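Local coordinates for protein mercuric reductase (Metallosphaera sedula, PDB 4YWO) that probably catalyses the NADPH-dependent reduction of mercuric ion to elemental mercury, working as an FAD-containing homodimer, at residues P148-I153 with I261-G266; G398-V403 with L419-G424. All blocks are in the same frame, centred on the assembly; numbering follows the deposited sequence.

Contact 1. Residues P148-I153 with I261-G266; sequences PLIPRI and ILLATG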
ATOM      1  N   PRO A 148     -18.461 -23.335   8.651  1.00 19.61           N
ATOM      2  CA  PRO A 148     -19.462 -22.362   8.913  1.00 20.63           C
ATOM      3  C   PRO A 148     -20.325 -22.666  10.170  1.00 20.96           C
ATOM      4  O   PRO A 148     -20.730 -23.809  10.355  1.00 22.69           O
ATOM      5  CB  PRO A 148     -20.327 -22.395   7.622  1.00 21.67           C
ATOM      6  CG  PRO A 148     -19.470 -22.983   6.555  1.00 20.72           C
ATOM      7  CD  PRO A 148     -18.538 -23.917   7.290  1.00 20.15           C
ATOM      8  N   LEU A 149     -20.620 -21.634  10.940  1.00 22.13           N
ATOM      9  CA  LEU A 149     -21.454 -21.702  12.091  1.00 23.75           C
ATOM     10  C   LEU A 149     -22.889 -21.548  11.588  1.00 26.92           C
ATOM     11  O   LEU A 149     -23.222 -20.540  10.911  1.00 27.53           O
ATOM     12  CB  LEU A 149     -21.081 -20.634  13.099  1.00 28.77           C
ATOM     13  CG  LEU A 149     -21.824 -20.540  14.418  1.00 36.26           C
ATOM     14  CD1 LEU A 149     -21.668 -21.883  15.124  1.00 39.48           C
ATOM     15  CD2 LEU A 149     -21.265 -19.376  15.216  1.00 39.57           C
ATOM     16  N   ILE A 150     -23.721 -22.564  11.893  1.00 26.14           N
ATOM     17  CA  ILE A 150     -25.133 -22.619  11.453  1.00 28.39           C
ATOM     18  C   ILE A 150     -26.013 -22.331  12.696  1.00 32.00           C
ATOM     19  O   ILE A 150     -26.071 -23.177  13.623  1.00 31.88           O
ATOM     20  CB  ILE A 150     -25.524 -23.986  10.927  1.00 31.24           C
ATOM     21  CG1 ILE A 150     -24.518 -24.535   9.921  1.00 32.41           C
ATOM     22  CG2 ILE A 150     -26.967 -23.959  10.421  1.00 32.12           C
ATOM     23  CD1 ILE A 150     -24.177 -23.557   8.829  1.00 33.56           C
ATOM     24  N   PRO A 151     -26.658 -21.160  12.740  1.00 30.17           N
ATOM     25  CA  PRO A 151     -27.430 -20.796  13.923  1.00 33.15           C
ATOM     26  C   PRO A 151     -28.672 -21.712  14.019  1.00 33.43           C
ATOM     27  O   PRO A 151     -29.136 -22.267  12.996  1.00 33.03           O
ATOM     28  CB  PRO A 151     -27.757 -19.319  13.710  1.00 33.16           C
ATOM     29  CG  PRO A 151     -27.665 -19.104  12.252  1.00 37.08           C
ATOM     30  CD  PRO A 151     -26.748 -20.153  11.657  1.00 30.62           C
ATOM     31  N   ARG A 152     -29.181 -21.873  15.238  1.00 34.85           N
ATOM     32  CA  ARG A 152     -30.385 -22.700  15.456  1.00 38.30           C
ATOM     33  C   ARG A 152     -31.552 -21.771  15.282  1.00 36.10           C
ATOM     34  O   ARG A 152     -31.866 -21.002  16.175  1.00 42.73           O
ATOM     35  CB  ARG A 152     -30.373 -23.331  16.864  1.00 44.21           C
ATOM     36  CG  ARG A 152     -28.992 -23.713  17.371  1.00 50.46           C
ATOM     37  CD  ARG A 152     -28.984 -24.632  18.596  1.00 61.44           C
ATOM     38  NE  ARG A 152     -29.820 -25.820  18.375  1.00 68.87           N
ATOM     39  CZ  ARG A 152     -31.095 -25.943  18.754  1.00 69.89           C
ATOM     40  NH1 ARG A 152     -31.724 -24.964  19.411  1.00 69.86           N
ATOM     41  NH2 ARG A 152     -31.750 -27.057  18.468  1.00 68.26           N
ATOM     42  N   ILE A 153     -32.130 -21.750  14.092  1.00 32.52           N
ATOM     43  CA  ILE A 153     -33.252 -20.874  13.748  1.00 31.77           C
ATOM     44  C   ILE A 153     -34.321 -21.799  13.171  1.00 31.67           C
ATOM     45  O   ILE A 153     -34.088 -22.504  12.240  1.00 29.58           O
ATOM     46  CB  ILE A 153     -32.896 -19.849  12.643  1.00 31.80           C
ATOM     47  CG1 ILE A 153     -31.851 -18.878  13.167  1.00 32.34           C
ATOM     48  CG2 ILE A 153     -34.130 -19.079  12.189  1.00 33.32           C
ATOM     49  CD1 ILE A 153     -31.380 -17.898  12.096  1.00 32.26           C
ATOM     50  N   ILE A 261     -30.804 -16.964   1.013  1.00 16.78           N
ATOM     51  CA  ILE A 261     -30.270 -16.623   2.312  1.00 17.74           C
ATOM     52  C   ILE A 261     -28.785 -17.031   2.365  1.00 20.31           C
ATOM     53  O   ILE A 261     -28.413 -18.124   1.970  1.00 19.15           O
ATOM     54  CB  ILE A 261     -31.036 -17.287   3.449  1.00 21.19           C
ATOM     55  CG1 ILE A 261     -32.462 -16.728   3.512  1.00 22.35           C
ATOM     56  CG2 ILE A 261     -30.378 -17.032   4.765  1.00 19.25           C
ATOM     57  CD1 ILE A 261     -33.307 -17.744   4.352  1.00 24.37           C
ATOM     58  N   LEU A 262     -27.936 -16.095   2.826  1.00 17.55           N
ATOM     59  CA  LEU A 262     -26.495 -16.362   2.976  1.00 17.77           C
ATOM     60  C   LEU A 262     -26.181 -16.245   4.468  1.00 16.40           C
ATOM     61  O   LEU A 262     -26.436 -15.184   5.089  1.00 17.64           O
ATOM     62  CB  LEU A 262     -25.576 -15.369   2.170  1.00 16.10           C
ATOM     63  CG  LEU A 262     -24.110 -15.493   2.568  1.00 15.83           C
ATOM     64  CD1 LEU A 262     -23.480 -16.805   2.180  1.00 17.22           C
ATOM     65  CD2 LEU A 262     -23.490 -14.292   1.870  1.00 18.99           C
ATOM     66  N   LEU A 263     -25.719 -17.315   5.075  1.00 17.40           N
ATOM     67  CA  LEU A 263     -25.207 -17.300   6.448  1.00 18.22           C
ATOM     68  C   LEU A 263     -23.770 -16.723   6.475  1.00 19.40           C
ATOM     69  O   LEU A 263     -22.898 -17.240   5.764  1.00 22.01           O
ATOM     70  CB  LEU A 263     -25.134 -18.663   7.037  1.00 21.10           C
ATOM     71  CG  LEU A 263     -26.465 -19.332   7.157  1.00 26.28           C
ATOM     72  CD1 LEU A 263     -26.222 -20.721   7.808  1.00 28.42           C
ATOM     73  CD2 LEU A 263     -27.472 -18.484   7.897  1.00 27.21           C
ATOM     74  N   ALA A 264     -23.592 -15.673   7.262  1.00 20.10           N
ATOM     75  CA  ALA A 264     -22.295 -15.040   7.514  1.00 21.37           C
ATOM     76  C   ALA A 264     -22.183 -14.712   8.992  1.00 20.57           C
ATOM     77  O   ALA A 264     -21.872 -13.611   9.399  1.00 22.00           O
ATOM     78  CB  ALA A 264     -22.190 -13.822   6.652  1.00 22.23           C
ATOM     79  N   THR A 265     -22.526 -15.720   9.814  1.00 20.39           N
ATOM     80  CA  THR A 265     -22.683 -15.581  11.294  1.00 24.19           C
ATOM     81  C   THR A 265     -21.492 -16.220  11.988  1.00 26.91           C
ATOM     82  O   THR A 265     -21.557 -16.447  13.174  1.00 33.69           O
ATOM     83  CB  THR A 265     -23.949 -16.335  11.797  1.00 32.10           C
ATOM     84  OG1 THR A 265     -23.991 -17.669  11.238  1.00 40.78           O
ATOM     85  CG2 THR A 265     -25.133 -15.657  11.327  1.00 30.76           C
ATOM     86  N   GLY A 266     -20.404 -16.434  11.276  1.00 20.82           N
ATOM     87  CA  GLY A 266     -19.201 -16.867  11.941  1.00 23.36           C
ATOM     88  C   GLY A 266     -18.788 -18.290  11.567  1.00 22.68           C
ATOM     89  O   GLY A 266     -19.430 -18.921  10.727  1.00 22.91           O
TER
HETATM   90  O   HOH W   1     -22.166 -18.610   9.360  1.00 29.16           O
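Leu149 lies along the backbone of the Thr265–Gly266 turn, its CB resting 3.4 Å from Gly266 O while one branch, CD2, comes within 3.6 Å of Thr265 O. With CG anti to the backbone N (chi1 -179°), the isobutyl group extends along these two residues, clear of its own amide. That amide makes the direct bond of the contact: Leu149 N donates to Gly266 O over 3.0 Å, nearly straight at the hydrogen (165°), yet coming from above the carbonyl plane. A second donor reaches the same oxygen, for water 1 gives one proton to Gly266 O and the other to Leu149 O, the latter at 2.7 Å. The water also accepts from Thr265 N, so three backbone groups from both segments share one bound solvent molecule. Gly266 itself adopts a positive phi (113°), a backbone shape suited to a residue without a side chain.

Beside this polar half lies an apolar one. Leu263, the last residue of strand 260-263, points its CD1 between Ile150 and Pro151. Ile150 crosses it at about a right angle, CD1 to CD1 at 3.6 Å, whereas Pro151 meets it tip to tip, its CD 3.9 Å from Leu263 CD1. The same proline CD lies 3.7 Å from Thr265 OG1. Phe161 also touches both Ile150 and Leu263, and Ile180 of the adjoining strand backs Leu263 and Thr265.

Strand 260-263 is an edge of the four-stranded parallel sheet, and residues 264-266 spell the Ala-Thr-Gly sequence familiar from flavoprotein disulfide reductases. The chain leaving strand 146-148, where the side chain of Pro148 lies about 7 Å from the bound FAD, here meets the returning strand end, as expected where the FAD-binding and probable NADP-binding domains of this two-dinucleotide-domain fold are joined.

Contact 2. Residues G398-V403 with L419-G424; sequences GRIVGV and LAIRFG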
ATOM      1  N   GLY A 398       3.939   6.056  24.755  1.00 20.80           N
ATOM      2  CA  GLY A 398       4.597   6.676  23.676  1.00 21.37           C
ATOM      3  C   GLY A 398       4.933   5.726  22.510  1.00 21.24           C
ATOM      4  O   GLY A 398       5.459   6.169  21.551  1.00 24.44           O
ATOM      5  N   ARG A 399       4.548   4.485  22.640  1.00 17.77           N
ATOM      6  CA  ARG A 399       4.786   3.492  21.487  1.00 15.39           C
ATOM      7  C   ARG A 399       3.469   3.256  20.775  1.00 16.84           C
ATOM      8  O   ARG A 399       2.404   3.094  21.390  1.00 16.27           O
ATOM      9  CB  ARG A 399       5.379   2.215  21.963  1.00 18.10           C
ATOM     10  CG  ARG A 399       6.651   2.409  22.778  1.00 18.74           C
ATOM     11  CD  ARG A 399       7.287   1.058  23.050  1.00 21.90           C
ATOM     12  NE  ARG A 399       8.487   1.207  23.912  1.00 22.21           N
ATOM     13  CZ  ARG A 399       8.453   1.446  25.189  1.00 31.10           C
ATOM     14  NH1 ARG A 399       7.294   1.491  25.863  1.00 32.53           N
ATOM     15  NH2 ARG A 399       9.603   1.509  25.863  1.00 30.65           N
ATOM     16  N   ILE A 400       3.556   3.164  19.460  1.00 16.28           N
ATOM     17  CA  ILE A 400       2.339   2.830  18.650  1.00 15.75           C
ATOM     18  C   ILE A 400       1.946   1.413  18.927  1.00 16.99           C
ATOM     19  O   ILE A 400       2.789   0.447  18.808  1.00 17.00           O
ATOM     20  CB  ILE A 400       2.630   3.042  17.204  1.00 14.75           C
ATOM     21  CG1 ILE A 400       2.986   4.510  16.887  1.00 16.32           C
ATOM     22  CG2 ILE A 400       1.415   2.603  16.333  1.00 14.99           C
ATOM     23  CD1 ILE A 400       3.719   4.825  15.624  1.00 18.28           C
ATOM     24  N   VAL A 401       0.739   1.219  19.378  1.00 15.04           N
ATOM     25  CA  VAL A 401       0.154  -0.018  19.628  1.00 15.20           C
ATOM     26  C   VAL A 401      -1.095  -0.442  18.862  1.00 15.14           C
ATOM     27  O   VAL A 401      -1.570  -1.590  18.993  1.00 15.20           O
ATOM     28  CB  VAL A 401      -0.081  -0.283  21.129  1.00 16.18           C
ATOM     29  CG1 VAL A 401       1.238  -0.179  21.919  1.00 16.55           C
ATOM     30  CG2 VAL A 401      -1.156   0.614  21.721  1.00 17.63           C
ATOM     31  N   GLY A 402      -1.675   0.475  18.088  1.00 14.57           N
ATOM     32  CA  GLY A 402      -2.840   0.124  17.289  1.00 14.32           C
ATOM     33  C   GLY A 402      -2.939   1.130  16.183  1.00 12.73           C
ATOM     34  O   GLY A 402      -2.695   2.335  16.325  1.00 12.50           O
ATOM     35  N   VAL A 403      -3.366   0.627  15.016  1.00 13.59           N
ATOM     36  CA  VAL A 403      -3.702   1.471  13.864  1.00 12.71           C
ATOM     37  C   VAL A 403      -4.929   0.873  13.212  1.00 13.30           C
ATOM     38  O   VAL A 403      -4.989  -0.357  12.983  1.00 12.92           O
ATOM     39  CB  VAL A 403      -2.532   1.584  12.848  1.00 12.95           C
ATOM     40  CG1 VAL A 403      -2.954   2.286  11.585  1.00 14.97           C
ATOM     41  CG2 VAL A 403      -1.267   2.139  13.453  1.00 14.43           C
ATOM     42  N   LEU A 419       4.647  -3.445  11.202  1.00 16.29           N
ATOM     43  CA  LEU A 419       6.077  -3.429  11.430  1.00 18.15           C
ATOM     44  C   LEU A 419       6.395  -2.382  12.464  1.00 18.71           C
ATOM     45  O   LEU A 419       7.227  -2.625  13.391  1.00 17.65           O
ATOM     46  CB  LEU A 419       6.783  -3.167  10.104  1.00 19.42           C
ATOM     47  CG  LEU A 419       8.291  -3.319  10.100  1.00 22.50           C
ATOM     48  CD1 LEU A 419       8.681  -4.756  10.329  1.00 22.83           C
ATOM     49  CD2 LEU A 419       8.915  -2.804   8.792  1.00 22.20           C
ATOM     50  N   ALA A 420       5.751  -1.203  12.367  1.00 15.72           N
ATOM     51  CA  ALA A 420       5.954  -0.129  13.368  1.00 17.26           C
ATOM     52  C   ALA A 420       5.620  -0.669  14.745  1.00 17.42           C
ATOM     53  O   ALA A 420       6.379  -0.445  15.727  1.00 18.23           O
ATOM     54  CB  ALA A 420       5.091   1.056  13.038  1.00 18.17           C
ATOM     55  N   ILE A 421       4.538  -1.380  14.912  1.00 14.89           N
ATOM     56  CA  ILE A 421       4.119  -1.926  16.200  1.00 15.95           C
ATOM     57  C   ILE A 421       5.118  -2.953  16.706  1.00 17.69           C
ATOM     58  O   ILE A 421       5.567  -2.867  17.869  1.00 18.72           O
ATOM     59  CB  ILE A 421       2.707  -2.561  16.168  1.00 16.17           C
ATOM     60  CG1 ILE A 421       1.620  -1.457  15.971  1.00 17.22           C
ATOM     61  CG2 ILE A 421       2.400  -3.324  17.471  1.00 18.66           C
ATOM     62  CD1 ILE A 421       0.236  -1.887  15.603  1.00 19.05           C
ATOM     63  N   ARG A 422       5.567  -3.863  15.831  1.00 17.36           N
ATOM     64  CA  ARG A 422       6.625  -4.832  16.258  1.00 17.83           C
ATOM     65  C   ARG A 422       7.883  -4.151  16.725  1.00 17.16           C
ATOM     66  O   ARG A 422       8.563  -4.597  17.694  1.00 21.42           O
ATOM     67  CB  ARG A 422       6.944  -5.786  15.118  1.00 22.76           C
ATOM     68  CG  ARG A 422       5.743  -6.676  14.879  1.00 27.80           C
ATOM     69  CD  ARG A 422       6.085  -7.892  14.041  1.00 32.16           C
ATOM     70  NE  ARG A 422       6.899  -8.811  14.845  1.00 34.98           N
ATOM     71  CZ  ARG A 422       8.195  -9.093  14.710  1.00 35.90           C
ATOM     72  NH1 ARG A 422       8.996  -8.510  13.854  1.00 36.42           N
ATOM     73  NH2 ARG A 422       8.714  -9.947  15.584  1.00 39.33           N
ATOM     74  N   PHE A 423       8.301  -3.068  16.140  1.00 16.54           N
ATOM     75  CA  PHE A 423       9.514  -2.363  16.504  1.00 18.66           C
ATOM     76  C   PHE A 423       9.311  -1.437  17.703  1.00 21.37           C
ATOM     77  O   PHE A 423      10.268  -0.779  18.125  1.00 23.45           O
ATOM     78  CB  PHE A 423      10.077  -1.634  15.293  1.00 21.79           C
ATOM     79  CG  PHE A 423      11.026  -2.550  14.439  1.00 27.37           C
ATOM     80  CD1 PHE A 423      12.380  -2.645  14.789  1.00 33.22           C
ATOM     81  CD2 PHE A 423      10.574  -3.395  13.520  1.00 29.20           C
ATOM     82  CE1 PHE A 423      13.243  -3.465  14.073  1.00 32.72           C
ATOM     83  CE2 PHE A 423      11.449  -4.170  12.747  1.00 32.55           C
ATOM     84  CZ  PHE A 423      12.759  -4.242  13.075  1.00 31.25           C
ATOM     85  N   GLY A 424       8.079  -1.294  18.185  1.00 20.09           N
ATOM     86  CA  GLY A 424       7.801  -0.305  19.255  1.00 20.36           C
ATOM     87  C   GLY A 424       8.049   1.108  18.797  1.00 20.74           C
ATOM     88  O   GLY A 424       8.495   1.952  19.577  1.00 22.05           O
TER
HETATM   89  O   HOH W   2      10.206   1.654  21.674  1.00 32.75           O
HETATM   90  O   HOH W   3       4.475  -1.203  20.009  1.00 23.46           O
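Ile421 O is gripped by two donors, Gly424 N at 3.0 Å and water 3 at 2.9 Å. The water spends its other proton on Ile400 O, a short bond of 2.6 Å, and so ties the last turn of helix 414-422 to strand 399-407 without a direct bond between the two segments. Carbon closes in on Ile400 O as well: CG1 of Ile421 passes 3.6 Å from it, with CB and CG2 slightly farther away.

The Ile421 side chain does most of the apolar work. CG1 stands anti to the carbonyl carbon (chi1 -69°), which carries the branch out from the helix toward the strand, where CD1 settles against the backbone 3.8 Å from Val401 C. Ile400 approaches across it at about a right angle, its CG2 being 4.1 Å from Ile421 CG1. The backbone under CD1 is irregular, because Val401 and Gly402 both face Val394 in a classic beta bulge.

This is helix-on-sheet packing in the dimerisation domain, with strand 399-407 in the middle of a five-stranded antiparallel sheet. The helix ends in a Schellman motif at Gly424, whose positive phi turns the chain toward the start of the strand. There Arg399 stretches its chain, extended from CG to NE, past the turn: CG lies 3.7 Å from Gly424 O, and CD packs close to the glycine CA. The guanidinium keeps this carbonyl oxygen at its edge, near its plane, and water 2 completes the link by accepting from Arg399 NE and donating to Gly424 O at 2.7 Å.

The helix and the turn after it also meet the second subunit. The ring of Phe423 meets that of Phe423 of that subunit, the planes inclined at about 50°, while Ala420 touches Leu419 of the same neighbour.

How the contacts relate
Contacts 1 and 2 lie on opposite sides of the chain's centre, their own centres about 36 Å apart, and share no helix or strand. Contact 1 is mainly a surface contact, joining a loop to the end of an edge strand within the dinucleotide-binding part of the chain; contact 2, more deeply buried, lays a helix end on a central strand of the dimerisation domain, beside the second subunit. Both rely on backbone carbonyls bridged by water, but only contact 1 adds a direct backbone bond between its segments. Its apolar half is shared among three side chains, whereas in contact 2 a single isoleucine presses largely on backbone.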